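Long-range contacts in CBS domain-containing protein (Thermoplasma acidophilum DSM 1728, PDB 1PVM), which is of unknown function but carries a pair of CBS domains fused to a zinc-ribbon-like domain that binds iron through cysteines: residues Ser17-Val22 and Gly116-Ile121; Pro86-Asp91 and Glu107-Val112; Pro153-Gly158 and Cys175-Cys180. All coordinates share one frame; numbering follows the deposited sequence.

Contact 1 of 3, residues Ser17-Val22 and Gly116-Ile121; sequences SNFKTV and GRVVGI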
ATOM      1  N   SER B  17      -5.471  19.273   4.072  1.00 16.59           N
ATOM      2  CA  SER B  17      -6.599  20.021   3.530  1.00 18.61           C
ATOM      3  C   SER B  17      -6.540  20.131   2.013  1.00 18.83           C
ATOM      4  O   SER B  17      -7.501  20.561   1.374  1.00 19.30           O
ATOM      5  CB  SER B  17      -6.630  21.429   4.131  1.00 20.68           C
ATOM      6  OG  SER B  17      -6.805  21.375   5.535  1.00 27.08           O
ATOM      7  N   ASN B  18      -5.412  19.735   1.441  1.00 20.10           N
ATOM      8  CA  ASN B  18      -5.221  19.805   0.001  1.00 21.43           C
ATOM      9  C   ASN B  18      -5.476  18.447  -0.654  1.00 20.37           C
ATOM     10  O   ASN B  18      -4.819  18.085  -1.626  1.00 21.79           O
ATOM     11  CB  ASN B  18      -3.794  20.265  -0.306  1.00 24.97           C
ATOM     12  CG  ASN B  18      -3.621  20.714  -1.743  1.00 31.29           C
ATOM     13  OD1 ASN B  18      -2.497  20.825  -2.239  1.00 35.46           O
ATOM     14  ND2 ASN B  18      -4.735  20.986  -2.420  1.00 33.67           N
ATOM     15  N   PHE B  19      -6.432  17.700  -0.118  1.00 18.33           N
ATOM     16  CA  PHE B  19      -6.768  16.384  -0.653  1.00 16.34           C
ATOM     17  C   PHE B  19      -7.383  16.472  -2.050  1.00 17.34           C
ATOM     18  O   PHE B  19      -7.920  17.510  -2.447  1.00 16.75           O
ATOM     19  CB  PHE B  19      -7.745  15.684   0.289  1.00 14.93           C
ATOM     20  CG  PHE B  19      -9.071  16.373   0.400  1.00 13.82           C
ATOM     21  CD1 PHE B  19     -10.129  16.018  -0.433  1.00 14.16           C
ATOM     22  CD2 PHE B  19      -9.259  17.397   1.319  1.00 13.47           C
ATOM     23  CE1 PHE B  19     -11.351  16.674  -0.349  1.00 14.56           C
ATOM     24  CE2 PHE B  19     -10.474  18.058   1.410  1.00 12.13           C
ATOM     25  CZ  PHE B  19     -11.525  17.697   0.576  1.00 14.56           C
ATOM     26  N   LYS B  20      -7.310  15.373  -2.792  1.00 16.41           N
ATOM     27  CA  LYS B  20      -7.870  15.331  -4.133  1.00 17.34           C
ATOM     28  C   LYS B  20      -9.112  14.459  -4.173  1.00 15.35           C
ATOM     29  O   LYS B  20      -9.225  13.486  -3.427  1.00 14.38           O
ATOM     30  CB  LYS B  20      -6.825  14.825  -5.130  1.00 19.62           C
ATOM     31  CG  LYS B  20      -5.694  15.821  -5.354  1.00 24.89           C
ATOM     32  CD  LYS B  20      -4.752  15.369  -6.450  1.00 28.70           C
ATOM     33  CE  LYS B  20      -3.760  16.469  -6.799  1.00 30.56           C
ATOM     34  NZ  LYS B  20      -3.006  16.936  -5.601  1.00 33.89           N
ATOM     35  N   THR B  21     -10.048  14.830  -5.041  1.00 14.14           N
ATOM     36  CA  THR B  21     -11.301  14.107  -5.188  1.00 13.62           C
ATOM     37  C   THR B  21     -11.433  13.625  -6.624  1.00 13.88           C
ATOM     38  O   THR B  21     -11.040  14.323  -7.561  1.00 14.63           O
ATOM     39  CB  THR B  21     -12.512  15.013  -4.863  1.00 14.95           C
ATOM     40  OG1 THR B  21     -12.353  15.585  -3.560  1.00 16.26           O
ATOM     41  CG2 THR B  21     -13.799  14.210  -4.887  1.00 16.62           C
ATOM     42  N   VAL B  22     -11.981  12.425  -6.784  1.00 11.40           N
ATOM     43  CA  VAL B  22     -12.183  11.835  -8.100  1.00 11.27           C
ATOM     44  C   VAL B  22     -13.601  11.284  -8.202  1.00 10.93           C
ATOM     45  O   VAL B  22     -14.206  10.907  -7.199  1.00 10.09           O
ATOM     46  CB  VAL B  22     -11.183  10.683  -8.368  1.00 11.76           C
ATOM     47  CG1 VAL B  22      -9.786  11.238  -8.571  1.00 13.71           C
ATOM     48  CG2 VAL B  22     -11.195   9.708  -7.203  1.00 11.14           C
ATOM     49  N   GLY B 116     -20.772  18.283   8.161  1.00 18.19           N
ATOM     50  CA  GLY B 116     -20.658  17.033   7.428  1.00 17.79           C
ATOM     51  C   GLY B 116     -19.829  17.074   6.159  1.00 16.49           C
ATOM     52  O   GLY B 116     -19.736  16.076   5.448  1.00 17.92           O
ATOM     53  N   ARG B 117     -19.217  18.218   5.872  1.00 14.81           N
ATOM     54  CA  ARG B 117     -18.396  18.363   4.677  1.00 12.68           C
ATOM     55  C   ARG B 117     -17.014  17.754   4.895  1.00 11.75           C
ATOM     56  O   ARG B 117     -16.456  17.853   5.987  1.00 10.41           O
ATOM     57  CB  ARG B 117     -18.247  19.843   4.334  1.00 14.28           C
ATOM     58  CG  ARG B 117     -19.570  20.582   4.275  1.00 16.06           C
ATOM     59  CD  ARG B 117     -19.373  22.058   3.979  1.00 18.30           C
ATOM     60  NE  ARG B 117     -18.564  22.737   4.991  1.00 16.64           N
ATOM     61  CZ  ARG B 117     -18.244  24.027   4.941  1.00 14.46           C
ATOM     62  NH1 ARG B 117     -18.665  24.774   3.932  1.00 15.84           N
ATOM     63  NH2 ARG B 117     -17.493  24.567   5.890  1.00 15.39           N
ATOM     64  N   VAL B 118     -16.467  17.116   3.864  1.00 11.15           N
ATOM     65  CA  VAL B 118     -15.135  16.534   3.980  1.00  9.77           C
ATOM     66  C   VAL B 118     -14.146  17.691   3.877  1.00 10.62           C
ATOM     67  O   VAL B 118     -14.129  18.415   2.876  1.00 10.69           O
ATOM     68  CB  VAL B 118     -14.857  15.513   2.853  1.00 10.29           C
ATOM     69  CG1 VAL B 118     -13.398  15.076   2.894  1.00 12.19           C
ATOM     70  CG2 VAL B 118     -15.765  14.304   3.012  1.00  8.96           C
ATOM     71  N   VAL B 119     -13.334  17.872   4.916  1.00  9.95           N
ATOM     72  CA  VAL B 119     -12.369  18.964   4.932  1.00  9.45           C
ATOM     73  C   VAL B 119     -10.916  18.528   4.791  1.00  9.22           C
ATOM     74  O   VAL B 119     -10.019  19.358   4.659  1.00 11.01           O
ATOM     75  CB  VAL B 119     -12.528  19.819   6.209  1.00  9.31           C
ATOM     76  CG1 VAL B 119     -13.878  20.527   6.178  1.00  9.89           C
ATOM     77  CG2 VAL B 119     -12.407  18.942   7.459  1.00  8.54           C
ATOM     78  N   GLY B 120     -10.678  17.224   4.812  1.00 10.22           N
ATOM     79  CA  GLY B 120      -9.316  16.752   4.660  1.00  9.12           C
ATOM     80  C   GLY B 120      -9.189  15.258   4.807  1.00  8.34           C
ATOM     81  O   GLY B 120     -10.180  14.545   4.937  1.00  8.73           O
ATOM     82  N   ILE B 121      -7.955  14.778   4.749  1.00  9.16           N
ATOM     83  CA  ILE B 121      -7.679  13.364   4.932  1.00  8.74           C
ATOM     84  C   ILE B 121      -6.538  13.303   5.931  1.00  8.89           C
ATOM     85  O   ILE B 121      -5.615  14.118   5.869  1.00  9.92           O
ATOM     86  CB  ILE B 121      -7.250  12.669   3.612  1.00 10.80           C
ATOM     87  CG1 ILE B 121      -8.458  12.548   2.677  1.00 11.80           C
ATOM     88  CG2 ILE B 121      -6.654  11.287   3.911  1.00  9.20           C
ATOM     89  CD1 ILE B 121      -8.163  11.835   1.373  1.00 15.81           C
TER
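Phe19 is the side chain that carries this contact. Its CG sits between the backbone N and the carbonyl carbon, the crowded position (chi1 64°). This rotamer sends the ring alongside the backbone of Val118 to Gly120. The ring meets that backbone obliquely, atom by atom. CD2 of Phe19 lies 3.4 Å from CA of Gly120. One atom further out, CE2 of Phe19 is 3.4 Å from the carbonyl carbon of Val119. At the tip, CZ of Phe19 reaches 3.5 Å from O of Val118. CZ also touches a methyl: Val118 CG1 is anti to the backbone N (chi1 172°) and stands 4.0 Å from CZ of Phe19. The two side chains cross obliquely. At the root of the ring, CB of Phe19 packs 4.0 Å from CG1 of Ile121, whose CD1 lies close by as well.

Gly120 presents bare main chain to the ring. Val119 and Gly120 both face Val111, which makes a classic beta bulge at the point where the ring lies. Ser17 adds its backbone: its CA is 3.7 Å from O of Val119.

The contact joins the first CBS motif to strand 118-123 of the second, within the paired CBS module. Val44 in strand 42-46 is a shared neighbour, touched by both Phe19 and Ile121. An alanine in place of Phe19 would probably lose the packing along Val118, Val119 and Gly120 and loosen this join.

No hydrogen bond or salt bridge crosses between the two segments. The interface buries 239 Å² and is mostly van der Waals packing of one aromatic ring on backbone and aliphatic groups, so the match probably depends on fit of shape rather than on directed polar bonds.

Contact 2 of 3, residues Pro86-Asp91 and Glu107-Val112; sequences PKVKSD and ERCAVV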
ATOM      1  N   PRO B  86     -14.769   6.350   5.055  1.00  8.69           N
ATOM      2  CA  PRO B  86     -14.306   6.259   6.447  1.00  8.25           C
ATOM      3  C   PRO B  86     -14.056   7.690   6.904  1.00  8.53           C
ATOM      4  O   PRO B  86     -13.454   8.475   6.171  1.00  7.83           O
ATOM      5  CB  PRO B  86     -13.006   5.467   6.336  1.00  9.28           C
ATOM      6  CG  PRO B  86     -13.209   4.629   5.107  1.00 11.09           C
ATOM      7  CD  PRO B  86     -13.885   5.590   4.153  1.00  9.10           C
ATOM      8  N   LYS B  87     -14.497   8.046   8.104  1.00  8.33           N
ATOM      9  CA  LYS B  87     -14.299   9.421   8.537  1.00  8.57           C
ATOM     10  C   LYS B  87     -14.374   9.654  10.038  1.00  9.49           C
ATOM     11  O   LYS B  87     -14.945   8.853  10.781  1.00  9.56           O
ATOM     12  CB  LYS B  87     -15.330  10.312   7.840  1.00 10.59           C
ATOM     13  CG  LYS B  87     -16.770  10.037   8.264  1.00 13.73           C
ATOM     14  CD  LYS B  87     -17.761  10.781   7.374  1.00 16.05           C
ATOM     15  CE  LYS B  87     -19.152  10.807   7.992  1.00 19.68           C
ATOM     16  NZ  LYS B  87     -19.630   9.451   8.336  1.00 22.14           N
ATOM     17  N   VAL B  88     -13.775  10.763  10.465  1.00  8.24           N
ATOM     18  CA  VAL B  88     -13.781  11.185  11.864  1.00  8.41           C
ATOM     19  C   VAL B  88     -14.094  12.682  11.858  1.00 10.02           C
ATOM     20  O   VAL B  88     -13.902  13.354  10.843  1.00  9.15           O
ATOM     21  CB  VAL B  88     -12.406  10.971  12.558  1.00  8.46           C
ATOM     22  CG1 VAL B  88     -12.069   9.491  12.611  1.00  9.23           C
ATOM     23  CG2 VAL B  88     -11.317  11.756  11.834  1.00  7.56           C
ATOM     24  N   LYS B  89     -14.595  13.198  12.976  1.00 10.27           N
ATOM     25  CA  LYS B  89     -14.908  14.619  13.078  1.00 12.01           C
ATOM     26  C   LYS B  89     -13.636  15.435  13.250  1.00 11.44           C
ATOM     27  O   LYS B  89     -12.660  14.968  13.846  1.00 11.43           O
ATOM     28  CB  LYS B  89     -15.859  14.875  14.246  1.00 13.45           C
ATOM     29  CG  LYS B  89     -17.294  14.480  13.952  1.00 19.46           C
ATOM     30  CD  LYS B  89     -17.881  15.368  12.854  1.00 23.42           C
ATOM     31  CE  LYS B  89     -19.312  14.970  12.501  1.00 24.95           C
ATOM     32  NZ  LYS B  89     -19.929  15.901  11.507  1.00 23.97           N
ATOM     33  N   SER B  90     -13.657  16.663  12.735  1.00 12.00           N
ATOM     34  CA  SER B  90     -12.502  17.552  12.797  1.00 12.43           C
ATOM     35  C   SER B  90     -12.042  17.908  14.206  1.00 11.57           C
ATOM     36  O   SER B  90     -10.909  18.349  14.390  1.00 11.69           O
ATOM     37  CB  SER B  90     -12.788  18.839  12.020  1.00 12.00           C
ATOM     38  OG  SER B  90     -13.876  19.546  12.589  1.00 14.21           O
ATOM     39  N   ASP B  91     -12.904  17.721  15.200  1.00 12.52           N
ATOM     40  CA  ASP B  91     -12.523  18.048  16.572  1.00 13.21           C
ATOM     41  C   ASP B  91     -11.936  16.866  17.347  1.00 13.56           C
ATOM     42  O   ASP B  91     -11.584  16.996  18.516  1.00 14.36           O
ATOM     43  CB  ASP B  91     -13.716  18.656  17.325  1.00 14.99           C
ATOM     44  CG  ASP B  91     -14.855  17.676  17.524  1.00 19.70           C
ATOM     45  OD1 ASP B  91     -14.890  16.626  16.843  1.00 20.29           O
ATOM     46  OD2 ASP B  91     -15.734  17.966  18.365  1.00 21.15           O
ATOM     47  N   GLU B 107      -5.415   2.900   7.602  1.00  7.49           N
ATOM     48  CA  GLU B 107      -4.202   3.663   7.869  1.00  7.97           C
ATOM     49  C   GLU B 107      -4.444   5.130   7.497  1.00  7.33           C
ATOM     50  O   GLU B 107      -3.555   5.974   7.610  1.00  7.80           O
ATOM     51  CB  GLU B 107      -2.987   3.076   7.133  1.00 10.01           C
ATOM     52  CG  GLU B 107      -3.205   2.682   5.688  1.00 13.09           C
ATOM     53  CD  GLU B 107      -3.170   3.861   4.743  1.00 15.03           C
ATOM     54  OE1 GLU B 107      -2.220   4.669   4.836  1.00 19.23           O
ATOM     55  OE2 GLU B 107      -4.083   3.967   3.900  1.00 18.33           O
ATOM     56  N   ARG B 108      -5.673   5.420   7.068  1.00  7.30           N
ATOM     57  CA  ARG B 108      -6.086   6.782   6.723  1.00  7.38           C
ATOM     58  C   ARG B 108      -7.605   6.868   6.627  1.00  6.50           C
ATOM     59  O   ARG B 108      -8.280   5.860   6.444  1.00  7.53           O
ATOM     60  CB  ARG B 108      -5.466   7.233   5.398  1.00  7.43           C
ATOM     61  CG  ARG B 108      -6.069   6.628   4.134  1.00  7.49           C
ATOM     62  CD  ARG B 108      -5.240   7.071   2.929  1.00 10.30           C
ATOM     63  NE  ARG B 108      -3.866   6.580   3.042  1.00 10.43           N
ATOM     64  CZ  ARG B 108      -2.791   7.182   2.543  1.00  8.34           C
ATOM     65  NH1 ARG B 108      -2.895   8.327   1.878  1.00  9.93           N
ATOM     66  NH2 ARG B 108      -1.600   6.630   2.716  1.00 11.04           N
ATOM     67  N   CYS B 109      -8.139   8.077   6.764  1.00  6.75           N
ATOM     68  CA  CYS B 109      -9.574   8.290   6.665  1.00  6.21           C
ATOM     69  C   CYS B 109      -9.829   9.762   6.405  1.00  6.43           C
ATOM     70  O   CYS B 109      -8.924  10.586   6.524  1.00  7.18           O
ATOM     71  CB  CYS B 109     -10.288   7.858   7.955  1.00  5.77           C
ATOM     72  SG  CYS B 109      -9.943   8.883   9.410  1.00  9.73           S
ATOM     73  N   ALA B 110     -11.063  10.092   6.042  1.00  7.92           N
ATOM     74  CA  ALA B 110     -11.418  11.474   5.774  1.00  7.75           C
ATOM     75  C   ALA B 110     -11.743  12.161   7.089  1.00  8.25           C
ATOM     76  O   ALA B 110     -11.987  11.506   8.101  1.00  8.32           O
ATOM     77  CB  ALA B 110     -12.626  11.534   4.842  1.00  8.80           C
ATOM     78  N   VAL B 111     -11.717  13.487   7.068  1.00  8.05           N
ATOM     79  CA  VAL B 111     -12.049  14.283   8.240  1.00  7.51           C
ATOM     80  C   VAL B 111     -13.218  15.151   7.795  1.00  8.01           C
ATOM     81  O   VAL B 111     -13.155  15.779   6.735  1.00  7.94           O
ATOM     82  CB  VAL B 111     -10.877  15.193   8.660  1.00  7.71           C
ATOM     83  CG1 VAL B 111     -11.283  16.043   9.862  1.00  8.03           C
ATOM     84  CG2 VAL B 111      -9.646  14.346   8.984  1.00  6.91           C
ATOM     85  N   VAL B 112     -14.296  15.159   8.576  1.00  8.20           N
ATOM     86  CA  VAL B 112     -15.464  15.963   8.229  1.00  9.44           C
ATOM     87  C   VAL B 112     -15.726  16.999   9.311  1.00 10.26           C
ATOM     88  O   VAL B 112     -15.409  16.776  10.484  1.00 10.24           O
ATOM     89  CB  VAL B 112     -16.745  15.087   8.047  1.00 10.25           C
ATOM     90  CG1 VAL B 112     -16.587  14.178   6.836  1.00  9.50           C
ATOM     91  CG2 VAL B 112     -17.013  14.252   9.306  1.00 10.46           C
TER
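Val112 is the main bump here, and the two lysines form its hollow. Its CG1 lies 3.6 Å from CD of Lys87, and its CG2 lies 3.8 Å from CD of Lys89. The aliphatic part of each lysine crosses the valine obliquely, one beside each methyl. Lys89 is bent at chi2 (-66°), and its NZ bonds to O of Asp113. On this same face CB of Ala110 lies 3.4 Å from O of Pro86.

On the other face of the sheet, Val88 fits between Cys109 and Val111. CG1 of Val88 is 3.9 Å from SG of Cys109, and CG2 of Val88 is 4.2 Å from CG2 of Val111. CG1 of Val111 reaches along to CA of Ser90 at 3.5 Å.

Four backbone hydrogen bonds fix this parallel pairing. Ala110 N gives to Pro86 O and Val88 N to Ala110 O. Val112 N then gives to Val88 O, nearly along the C=O axis, at 2.9 Å. Ser90 N closes the series on Val112 O.

The strands 87-89 and 108-112 belong to a beta-alpha-beta unit of the second CBS motif. Its helix 94-104 packs through Tyr100 on Pro86, Val88 and Cys109, and Tyr100 OH also bonds to Lys87 N. Strand 118-123 pairs antiparallel with strand 108-112, which is thus the middle of three.

Contact 3 of 3, residues Pro153-Gly158 and Cys175-Cys180; sequences PKCGVG and CSNPAC. With HG (mercury (II) ion), chain D.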
ATOM      1  N   PRO B 153     -24.512   0.074  -1.080  1.00 10.29           N
ATOM      2  CA  PRO B 153     -25.008   1.390  -1.492  1.00 10.39           C
ATOM      3  C   PRO B 153     -26.513   1.398  -1.777  1.00 11.61           C
ATOM      4  O   PRO B 153     -27.125   2.461  -1.868  1.00 11.16           O
ATOM      5  CB  PRO B 153     -24.183   1.689  -2.740  1.00 10.90           C
ATOM      6  CG  PRO B 153     -24.025   0.341  -3.346  1.00 10.94           C
ATOM      7  CD  PRO B 153     -23.709  -0.540  -2.153  1.00 10.87           C
ATOM      8  N   LYS B 154     -27.101   0.211  -1.914  1.00 12.38           N
ATOM      9  CA  LYS B 154     -28.529   0.102  -2.195  1.00 13.59           C
ATOM     10  C   LYS B 154     -29.398   0.236  -0.944  1.00 14.00           C
ATOM     11  O   LYS B 154     -30.347   1.019  -0.930  1.00 14.06           O
ATOM     12  CB  LYS B 154     -28.832  -1.228  -2.894  1.00 14.93           C
ATOM     13  CG  LYS B 154     -30.287  -1.387  -3.317  1.00 16.88           C
ATOM     14  CD  LYS B 154     -30.522  -2.727  -3.993  1.00 19.01           C
ATOM     15  CE  LYS B 154     -31.962  -2.879  -4.443  1.00 20.77           C
ATOM     16  NZ  LYS B 154     -32.172  -4.182  -5.139  1.00 23.03           N
ATOM     17  N   CYS B 155     -29.079  -0.519   0.104  1.00 12.36           N
ATOM     18  CA  CYS B 155     -29.859  -0.457   1.336  1.00 12.46           C
ATOM     19  C   CYS B 155     -29.106   0.281   2.440  1.00 13.32           C
ATOM     20  O   CYS B 155     -29.695   0.668   3.452  1.00 13.18           O
ATOM     21  CB  CYS B 155     -30.230  -1.868   1.811  1.00 11.23           C
ATOM     22  SG  CYS B 155     -28.845  -2.881   2.396  1.00 11.55           S
ATOM     23  N   GLY B 156     -27.802   0.460   2.241  1.00 12.92           N
ATOM     24  CA  GLY B 156     -26.979   1.165   3.210  1.00 14.59           C
ATOM     25  C   GLY B 156     -26.652   0.442   4.506  1.00 16.79           C
ATOM     26  O   GLY B 156     -25.804   0.900   5.267  1.00 19.83           O
ATOM     27  N   VAL B 157     -27.304  -0.684   4.767  1.00 17.18           N
ATOM     28  CA  VAL B 157     -27.055  -1.418   6.006  1.00 19.74           C
ATOM     29  C   VAL B 157     -26.369  -2.768   5.822  1.00 18.57           C
ATOM     30  O   VAL B 157     -25.695  -3.258   6.732  1.00 19.05           O
ATOM     31  CB  VAL B 157     -28.367  -1.653   6.778  1.00 20.48           C
ATOM     32  CG1 VAL B 157     -28.906  -0.339   7.284  1.00 22.91           C
ATOM     33  CG2 VAL B 157     -29.383  -2.319   5.877  1.00 21.43           C
ATOM     34  N   GLY B 158     -26.541  -3.364   4.649  1.00 16.35           N
ATOM     35  CA  GLY B 158     -25.940  -4.656   4.389  1.00 15.21           C
ATOM     36  C   GLY B 158     -24.439  -4.589   4.211  1.00 14.26           C
ATOM     37  O   GLY B 158     -23.890  -3.556   3.829  1.00 12.52           O
ATOM     38  N   CYS B 175     -24.433  -8.128  -1.216  1.00 10.58           N
ATOM     39  CA  CYS B 175     -24.956  -7.616   0.042  1.00 10.93           C
ATOM     40  C   CYS B 175     -25.434  -8.759   0.938  1.00 13.22           C
ATOM     41  O   CYS B 175     -26.098  -9.693   0.476  1.00 13.86           O
ATOM     42  CB  CYS B 175     -26.113  -6.663  -0.227  1.00 11.48           C
ATOM     43  SG  CYS B 175     -26.873  -6.064   1.289  1.00 12.28           S
ATOM     44  N   SER B 176     -25.105  -8.676   2.223  1.00 13.42           N
ATOM     45  CA  SER B 176     -25.494  -9.705   3.181  1.00 15.95           C
ATOM     46  C   SER B 176     -26.889  -9.471   3.763  1.00 16.78           C
ATOM     47  O   SER B 176     -27.377 -10.283   4.547  1.00 18.54           O
ATOM     48  CB  SER B 176     -24.481  -9.766   4.321  1.00 14.83           C
ATOM     49  OG  SER B 176     -24.532  -8.572   5.081  1.00 17.95           O
ATOM     50  N   ASN B 177     -27.521  -8.361   3.395  1.00 17.88           N
ATOM     51  CA  ASN B 177     -28.863  -8.054   3.889  1.00 19.83           C
ATOM     52  C   ASN B 177     -29.864  -9.011   3.227  1.00 21.73           C
ATOM     53  O   ASN B 177     -30.030  -9.005   2.006  1.00 20.58           O
ATOM     54  CB  ASN B 177     -29.227  -6.602   3.554  1.00 19.87           C
ATOM     55  CG  ASN B 177     -30.588  -6.186   4.106  1.00 20.26           C
ATOM     56  OD1 ASN B 177     -31.381  -7.019   4.544  1.00 19.91           O
ATOM     57  ND2 ASN B 177     -30.862  -4.889   4.073  1.00 17.20           N
ATOM     58  N   PRO B 178     -30.539  -9.851   4.031  1.00 25.11           N
ATOM     59  CA  PRO B 178     -31.521 -10.810   3.512  1.00 26.00           C
ATOM     60  C   PRO B 178     -32.623 -10.146   2.692  1.00 25.91           C
ATOM     61  O   PRO B 178     -33.010 -10.645   1.635  1.00 25.94           O
ATOM     62  CB  PRO B 178     -32.067 -11.464   4.780  1.00 26.51           C
ATOM     63  CG  PRO B 178     -30.899 -11.412   5.711  1.00 27.30           C
ATOM     64  CD  PRO B 178     -30.379 -10.009   5.487  1.00 26.05           C
ATOM     65  N   ALA B 179     -33.116  -9.014   3.187  1.00 25.24           N
ATOM     66  CA  ALA B 179     -34.184  -8.278   2.522  1.00 25.47           C
ATOM     67  C   ALA B 179     -33.704  -7.529   1.290  1.00 25.37           C
ATOM     68  O   ALA B 179     -34.506  -6.915   0.587  1.00 25.68           O
ATOM     69  CB  ALA B 179     -34.831  -7.303   3.500  1.00 25.48           C
ATOM     70  N   CYS B 180     -32.403  -7.574   1.024  1.00 25.41           N
ATOM     71  CA  CYS B 180     -31.865  -6.877  -0.138  1.00 24.54           C
ATOM     72  C   CYS B 180     -31.232  -7.785  -1.171  1.00 25.26           C
ATOM     73  O   CYS B 180     -30.588  -8.781  -0.843  1.00 25.86           O
ATOM     74  CB  CYS B 180     -30.829  -5.832   0.272  1.00 22.44           C
ATOM     75  SG  CYS B 180     -30.226  -4.866  -1.143  1.00 18.75           S
TER
HETATM   76 HG    HG D 602     -28.181  -4.145   0.202  1.00 24.85          HG
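Cys175 and Cys180 each hold SG anti to the backbone N (chi1 177° and -176°), while Cys155 holds SG between N and the carbonyl carbon (chi1 69°). These torsions turn three sulfurs onto one mercury ion. The metal is 2.6 Å from SG of Cys155 and 2.6 Å from SG of Cys175; SG of Cys180 also binds it. Cys152 supplies the fourth sulfur. The same cysteines bind Fe(2+) in another crystal of this protein, and zinc is predicted.

Three N-H groups grip SG of Cys155. Asn177 ND2 comes from the other segment at 3.3 Å from SG of Cys155, with the sulfur in its amide plane. Gly158 N and Val157 N come from the Cys155 loop itself. SG of Cys175 takes Asn177 N at 3.2 Å. Such bonds would probably ease the negative charge of the thiolates. OD1 of Asn177 accepts from Ala179 N, an Asx turn, which probably limits rotation of the amide.

Gly158 must be small: a CB there would lie 2.0 Å from SG of Cys175. The extended Lys154 runs past Cys180, with its CD 3.6 Å from SG of Cys180, and its NZ bonds to O of Asp181.

The two loops form the metal end of a zinc-ribbon-like domain. Segment 153-158 leads into strand 160-164, and segment 175-180 leaves strand 170-175, its antiparallel partner.

How the contacts relate
Contacts 1 and 2 share one sheet. Their centres are 10 Å apart, and strands 108-112 and 118-123 are neighbours in it. They touch directly: Val119 N and Gly120 O probably bond to Val111 O and N. Contact 2 lies within the second CBS motif and pairs two of its strands, and contact 1 ties that sheet to the first motif. Along the chain, both segments of contact 2 fall between those of contact 1. Contact 3 follows later, in the metal-binding domain. Its centre is 27 Å from that of contact 1 and 24 Å from that of contact 2, and it touches neither. The CBS pair and the metal site are thus separate parts of one chain.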